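Local coordinates for protein SPI-1 type 3 secretion system secretin (PDB 4G08) that forms a ring-shaped multimer with an apparent central pore in the outer membrane, part of the injectisome that injects effector proteins into eukaryotic host cells, at residues S22-F27 with V40-A45; L71-F75 with L112-Y117. All coordinates share one frame; numbering follows the deposited sequence.

The two contacts follow one another along the chain and illustrate how a secretin periplasmic region is built from small modules. From the N terminus, the chain leaves strand 16-22, enters helix 23-30 and returns through strand 38-40, so that contact 1 (22-27 with 40-45) closes a short local loop within the N0 domain. Helix 58-69 then leads to strand 71-75, where contact 2 opens; it closes only at 112-117, in the next module, and thereby joins the two domains. Neither loop encloses or crosses the other. Their centres lie about 17 Å apart, yet Leu71 touches Leu23 and Phe27, so strand 71-75 borders contact 1 at its start and carries contact 2 further along.

Contact 1: S22-F27 with V40-A45; sequences SLRTFF and VSKMAA
Arg24 reaches back from the first turn of its helix and closes its guanidinium on the carbonyl of Val40, within packing internal to the N0 domain that joins the start of helix 23-30 to the turn after strand 38-40, at the edge of the mixed sheet. NH1 meets Val40 O at 3.0 Å and NH2 meets the same oxygen at 3.1 Å; both hydrogen bonds are weak, with N-H...O angles near 130°. The chain runs extended from the backbone and then bends at chi3 (-56°), which brings the group beside Ala45, whose CB is 3.2 Å from Arg24 NH2, while Val40 CB covers one guanidinium face. Alongside, Leu23 lays CB, CG and CD1 against Ala44 O, with CB at 3.3 Å, and Phe27 CB meets Val40 CG2 at 3.9 Å, the two side chains crossing at about a right angle.

Behind these contacts stand two N-caps. Ser22 OG accepts from Thr25 N at 3.2 Å, and Ser41 OG accepts from Ala44 N, so the backbone turns that begin after Ser22 and Ser41 are capped close to the residues that meet; Ser41 OG is also hydrogen-bonded to Glu87. Phe26 CD2 stands over the centre of the Phe27 ring. Leu23 and Phe27 continue inward onto Leu69 and Leu62 of helix 58-69, and Phe27 also touches Ile82 of strand 80-84.

Contact 2: L71-F75 with L112-Y117; sequences LIWYF and LYNKNY
Tyr117 points its phenol at the outer backbone edge of strand 71-75 and accepts a hydrogen bond from Trp73 N, at 3.1 Å to OH with an N-H...O angle of 148°. This is the tight part of the contact. Tyr117 CE2 lies 3.3 Å from Trp73 O, which approaches the ring at its edge, and Tyr117 OH lies 3.5 Å from Ile72 CB. The next residue after Trp73, Tyr74, with CG anti to the backbone N (chi1 -175°), extends until OH stands 2.8 Å from Leu112 O. That oxygen lies in the plane of the Tyr74 ring, and the ring itself passes Asn114 in the opposite direction, with CD1 3.8 Å from ND2.

On the looser side, ordered waters mediate the contact. Asn114 ND2 donates to one water that in turn donates to Trp73 O, and more weakly to a second, which accepts from Phe75 N at 2.8 Å. The first water also sits over one face of the Trp73 indole, toward its rim. Asn114 OD1 faces back into its own loop, where it takes Asn116 N at 2.8 Å in the carbonyl plane: an Asx turn within the type I turn 114-117. Both ends of this amide are therefore engaged, which fixes its rotation. Asn116 ND2 additionally reaches Glu63 of helix 58-69, and Tyr136 of helix 134-150 meets the Tyr74 ring.

Here the edge of the N0 sheet meets the loop largely through polar groups and ordered water, while Tyr74 also packs on Val135 and Met139 of helix 134-150; this suggests that directional bonds help set the relative placement of the two domains.

Contact 1: S22-F27 with V40-A45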
loop_
_atom_site.group_PDB
_atom_site.type_symbol
_atom_site.label_atom_id
_atom_site.label_comp_id
_atom_site.label_asym_id
_atom_site.label_seq_id
_atom_site.Cartn_x
_atom_site.Cartn_y
_atom_site.Cartn_z
ATOM N N SER A 22 2.622 0.591 21.685
ATOM C CA SER A 22 3.044 1.162 20.417
ATOM C C SER A 22 2.442 0.342 19.286
ATOM O O SER A 22 2.191 -0.850 19.441
ATOM C CB SER A 22 4.563 1.175 20.305
ATOM O OG SER A 22 5.043 -0.120 19.985
ATOM N N LEU A 23 2.232 0.975 18.142
ATOM C CA LEU A 23 1.722 0.264 16.979
ATOM C C LEU A 23 2.636 -0.882 16.603
ATOM O O LEU A 23 2.184 -1.884 16.055
ATOM C CB LEU A 23 1.571 1.204 15.792
ATOM C CG LEU A 23 0.319 2.065 15.868
ATOM C CD1 LEU A 23 -0.145 2.507 14.495
ATOM C CD2 LEU A 23 -0.781 1.299 16.574
ATOM N N ARG A 24 3.929 -0.735 16.861
ATOM C CA ARG A 24 4.850 -1.803 16.514
ATOM C C ARG A 24 4.554 -3.060 17.312
ATOM O O ARG A 24 4.479 -4.153 16.761
ATOM C CB ARG A 24 6.303 -1.400 16.712
ATOM C CG ARG A 24 7.254 -2.379 16.045
ATOM C CD ARG A 24 8.700 -1.929 16.125
ATOM N NE ARG A 24 8.904 -0.602 15.551
ATOM C CZ ARG A 24 9.072 -0.382 14.254
ATOM N NH1 ARG A 24 8.994 -1.397 13.408
ATOM N NH2 ARG A 24 9.353 0.835 13.807
ATOM N N THR A 25 4.355 -2.899 18.607
ATOM C CA THR A 25 4.006 -4.025 19.448
ATOM C C THR A 25 2.673 -4.619 19.018
ATOM O O THR A 25 2.554 -5.829 18.807
ATOM C CB THR A 25 3.921 -3.576 20.904
ATOM O OG1 THR A 25 5.232 -3.224 21.361
ATOM C CG2 THR A 25 3.355 -4.674 21.773
ATOM N N PHE A 26 1.725 -3.743 18.726
ATOM C CA PHE A 26 0.394 -4.179 18.349
ATOM C C PHE A 26 0.413 -5.004 17.069
ATOM O O PHE A 26 -0.136 -6.104 17.024
ATOM C CB PHE A 26 -0.512 -2.975 18.172
ATOM C CG PHE A 26 -1.874 -3.325 17.682
ATOM C CD1 PHE A 26 -2.817 -3.844 18.546
ATOM C CD2 PHE A 26 -2.159 -3.270 16.339
ATOM C CE1 PHE A 26 -4.052 -4.234 18.080
ATOM C CE2 PHE A 26 -3.403 -3.614 15.874
ATOM C CZ PHE A 26 -4.342 -4.119 16.743
ATOM N N PHE A 27 1.049 -4.486 16.027
ATOM C CA PHE A 27 1.075 -5.215 14.764
ATOM C C PHE A 27 1.947 -6.455 14.796
ATOM O O PHE A 27 1.620 -7.445 14.147
ATOM C CB PHE A 27 1.488 -4.318 13.612
ATOM C CG PHE A 27 0.407 -3.408 13.165
ATOM C CD1 PHE A 27 -0.810 -3.909 12.760
ATOM C CD2 PHE A 27 0.551 -2.049 13.310
ATOM C CE1 PHE A 27 -1.841 -3.062 12.425
ATOM C CE2 PHE A 27 -0.477 -1.193 12.989
ATOM C CZ PHE A 27 -1.672 -1.699 12.534
ATOM N N VAL A 40 6.613 -2.134 10.152
ATOM C CA VAL A 40 5.978 -0.905 10.594
ATOM C C VAL A 40 6.957 0.261 10.540
ATOM O O VAL A 40 8.095 0.156 11.001
ATOM C CB VAL A 40 5.433 -1.043 12.022
ATOM C CG1 VAL A 40 4.777 0.250 12.449
ATOM C CG2 VAL A 40 4.424 -2.178 12.101
ATOM N N SER A 41 6.552 1.321 9.858
ATOM C CA SER A 41 7.432 2.453 9.627
ATOM C C SER A 41 7.720 3.182 10.924
ATOM O O SER A 41 6.980 3.071 11.893
ATOM C CB SER A 41 6.791 3.419 8.641
ATOM O OG SER A 41 5.825 4.221 9.289
ATOM N N LYS A 42 8.697 4.073 10.878
ATOM C CA LYS A 42 9.058 4.832 12.054
ATOM C C LYS A 42 7.870 5.648 12.546
ATOM O O LYS A 42 7.509 5.588 13.722
ATOM C CB LYS A 42 10.217 5.762 11.726
ATOM C CG LYS A 42 10.365 6.897 12.716
ATOM C CD LYS A 42 11.373 7.924 12.243
ATOM C CE LYS A 42 10.680 9.045 11.500
ATOM N NZ LYS A 42 11.646 9.772 10.641
ATOM N N MET A 43 7.224 6.373 11.636
ATOM C CA MET A 43 6.115 7.235 12.032
ATOM C C MET A 43 4.909 6.450 12.522
ATOM O O MET A 43 4.138 6.953 13.337
ATOM C CB MET A 43 5.689 8.162 10.896
ATOM C CG MET A 43 6.705 9.235 10.577
ATOM S SD MET A 43 6.919 10.372 11.956
ATOM C CE MET A 43 5.330 11.189 11.975
ATOM N N ALA A 44 4.656 5.278 11.957
ATOM C CA ALA A 44 3.524 4.498 12.440
ATOM C C ALA A 44 3.815 4.002 13.842
ATOM O O ALA A 44 2.930 3.953 14.697
ATOM C CB ALA A 44 3.242 3.330 11.526
ATOM N N ALA A 45 5.059 3.591 14.052
ATOM C CA ALA A 45 5.459 2.942 15.288
ATOM C C ALA A 45 5.386 3.870 16.494
ATOM O O ALA A 45 5.334 3.400 17.627
ATOM C CB ALA A 45 6.854 2.366 15.151
#

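Contact 2: L71-F75 with L112-Y117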
loop_
_atom_site.group_PDB
_atom_site.type_symbol
_atom_site.label_atom_id
_atom_site.label_comp_id
_atom_site.label_asym_id
_atom_site.label_seq_id
_atom_site.Cartn_x
_atom_site.Cartn_y
_atom_site.Cartn_z
ATOM N N LEU A 71 -3.414 5.601 8.988
ATOM C CA LEU A 71 -2.381 4.716 8.464
ATOM C C LEU A 71 -2.625 4.423 6.987
ATOM O O LEU A 71 -3.763 4.464 6.505
ATOM C CB LEU A 71 -2.377 3.391 9.231
ATOM C CG LEU A 71 -2.308 3.440 10.753
ATOM C CD1 LEU A 71 -2.304 2.035 11.331
ATOM C CD2 LEU A 71 -1.071 4.195 11.186
ATOM N N ILE A 72 -1.588 3.925 6.329
ATOM C CA ILE A 72 -1.741 3.306 5.030
ATOM C C ILE A 72 -0.920 2.024 5.003
ATOM O O ILE A 72 0.076 1.908 5.712
ATOM C CB ILE A 72 -1.262 4.258 3.919
ATOM C CG1 ILE A 72 0.187 4.674 4.171
ATOM C CG2 ILE A 72 -2.125 5.506 3.899
ATOM C CD1 ILE A 72 0.725 5.709 3.203
ATOM N N TRP A 73 -1.420 1.019 4.300
ATOM C CA TRP A 73 -0.782 -0.289 4.314
ATOM C C TRP A 73 -0.822 -0.968 2.961
ATOM O O TRP A 73 -1.604 -0.604 2.086
ATOM C CB TRP A 73 -1.420 -1.188 5.363
ATOM C CG TRP A 73 -2.798 -1.560 5.047
ATOM C CD1 TRP A 73 -3.895 -0.768 5.133
ATOM C CD2 TRP A 73 -3.254 -2.841 4.615
ATOM N NE1 TRP A 73 -5.010 -1.465 4.752
ATOM C CE2 TRP A 73 -4.647 -2.752 4.459
ATOM C CE3 TRP A 73 -2.621 -4.062 4.373
ATOM C CZ2 TRP A 73 -5.424 -3.842 4.088
ATOM C CZ3 TRP A 73 -3.389 -5.133 3.966
ATOM C CH2 TRP A 73 -4.777 -5.020 3.839
ATOM N N TYR A 74 0.099 -1.907 2.785
ATOM C CA TYR A 74 0.232 -2.648 1.547
ATOM C C TYR A 74 0.674 -4.069 1.871
ATOM O O TYR A 74 1.532 -4.276 2.723
ATOM C CB TYR A 74 1.270 -1.967 0.656
ATOM C CG TYR A 74 1.410 -2.586 -0.704
ATOM C CD1 TYR A 74 0.320 -2.695 -1.551
ATOM C CD2 TYR A 74 2.612 -3.134 -1.112
ATOM C CE1 TYR A 74 0.446 -3.259 -2.800
ATOM C CE2 TYR A 74 2.743 -3.723 -2.350
ATOM C CZ TYR A 74 1.647 -3.821 -3.171
ATOM O OH TYR A 74 1.752 -4.493 -4.367
ATOM N N PHE A 75 0.035 -5.045 1.242
ATOM C CA PHE A 75 0.503 -6.426 1.279
ATOM C C PHE A 75 1.073 -6.758 -0.087
ATOM O O PHE A 75 0.377 -6.615 -1.092
ATOM C CB PHE A 75 -0.671 -7.359 1.578
ATOM C CG PHE A 75 -0.342 -8.815 1.441
ATOM C CD1 PHE A 75 0.624 -9.397 2.235
ATOM C CD2 PHE A 75 -1.088 -9.620 0.603
ATOM C CE1 PHE A 75 0.900 -10.743 2.128
ATOM C CE2 PHE A 75 -0.817 -10.964 0.490
ATOM C CZ PHE A 75 0.180 -11.527 1.253
ATOM N N LEU A 112 -0.480 -6.988 -8.143
ATOM C CA LEU A 112 0.237 -5.995 -7.352
ATOM C C LEU A 112 -0.619 -4.782 -7.073
ATOM O O LEU A 112 -0.268 -3.937 -6.247
ATOM C CB LEU A 112 1.521 -5.566 -8.040
ATOM C CG LEU A 112 2.386 -6.710 -8.541
ATOM C CD1 LEU A 112 2.969 -6.279 -9.871
ATOM C CD2 LEU A 112 3.485 -7.021 -7.543
ATOM N N TYR A 113 -1.676 -4.643 -7.858
ATOM C CA TYR A 113 -2.558 -3.499 -7.764
ATOM C C TYR A 113 -3.299 -3.521 -6.431
ATOM O O TYR A 113 -3.504 -4.586 -5.841
ATOM C CB TYR A 113 -3.546 -3.525 -8.926
ATOM C CG TYR A 113 -4.544 -2.410 -8.901
ATOM C CD1 TYR A 113 -4.214 -1.156 -9.367
ATOM C CD2 TYR A 113 -5.833 -2.623 -8.445
ATOM C CE1 TYR A 113 -5.143 -0.145 -9.396
ATOM C CE2 TYR A 113 -6.767 -1.615 -8.454
ATOM C CZ TYR A 113 -6.411 -0.374 -8.918
ATOM O OH TYR A 113 -7.332 0.646 -8.910
ATOM N N ASN A 114 -3.459 -2.339 -5.847
ATOM C CA ASN A 114 -4.228 -2.197 -4.623
ATOM C C ASN A 114 -5.332 -1.198 -4.855
ATOM O O ASN A 114 -5.053 -0.039 -5.139
ATOM C CB ASN A 114 -3.335 -1.670 -3.509
ATOM C CG ASN A 114 -4.034 -1.640 -2.177
ATOM O OD1 ASN A 114 -5.097 -1.034 -2.032
ATOM N ND2 ASN A 114 -3.452 -2.305 -1.195
ATOM N N LYS A 115 -6.578 -1.625 -4.679
ATOM C CA LYS A 115 -7.706 -0.776 -5.003
ATOM C C LYS A 115 -7.805 0.512 -4.178
ATOM O O LYS A 115 -8.441 1.447 -4.569
ATOM C CB LYS A 115 -9.019 -1.535 -4.907
ATOM C CG LYS A 115 -9.359 -1.982 -3.548
ATOM C CD LYS A 115 -10.823 -2.264 -3.424
ATOM C CE LYS A 115 -11.082 -3.272 -2.342
ATOM N NZ LYS A 115 -11.622 -2.703 -1.110
ATOM N N ASN A 116 -7.156 0.503 -3.031
ATOM C CA ASN A 116 -7.184 1.656 -2.144
ATOM C C ASN A 116 -6.319 2.796 -2.668
ATOM O O ASN A 116 -6.492 3.948 -2.270
ATOM C CB ASN A 116 -6.726 1.247 -0.749
ATOM C CG ASN A 116 -7.641 0.214 -0.121
ATOM O OD1 ASN A 116 -8.837 0.447 0.039
ATOM N ND2 ASN A 116 -7.111 -0.980 0.106
ATOM N N TYR A 117 -5.421 2.472 -3.590
ATOM C CA TYR A 117 -4.481 3.455 -4.125
ATOM C C TYR A 117 -4.472 3.429 -5.646
ATOM O O TYR A 117 -3.504 2.988 -6.265
ATOM C CB TYR A 117 -3.077 3.211 -3.580
ATOM C CG TYR A 117 -3.048 2.960 -2.093
ATOM C CD1 TYR A 117 -3.389 3.955 -1.190
ATOM C CD2 TYR A 117 -2.722 1.715 -1.597
ATOM C CE1 TYR A 117 -3.424 3.701 0.168
ATOM C CE2 TYR A 117 -2.773 1.448 -0.249
ATOM C CZ TYR A 117 -3.154 2.432 0.627
ATOM O OH TYR A 117 -3.201 2.134 1.971
HETATM O O HOH W 1 -4.338 -1.605 1.398
HETATM O O HOH W 2 -2.117 -4.627 -0.538
HETATM O O HOH W 3 -2.200 -6.172 -3.202
#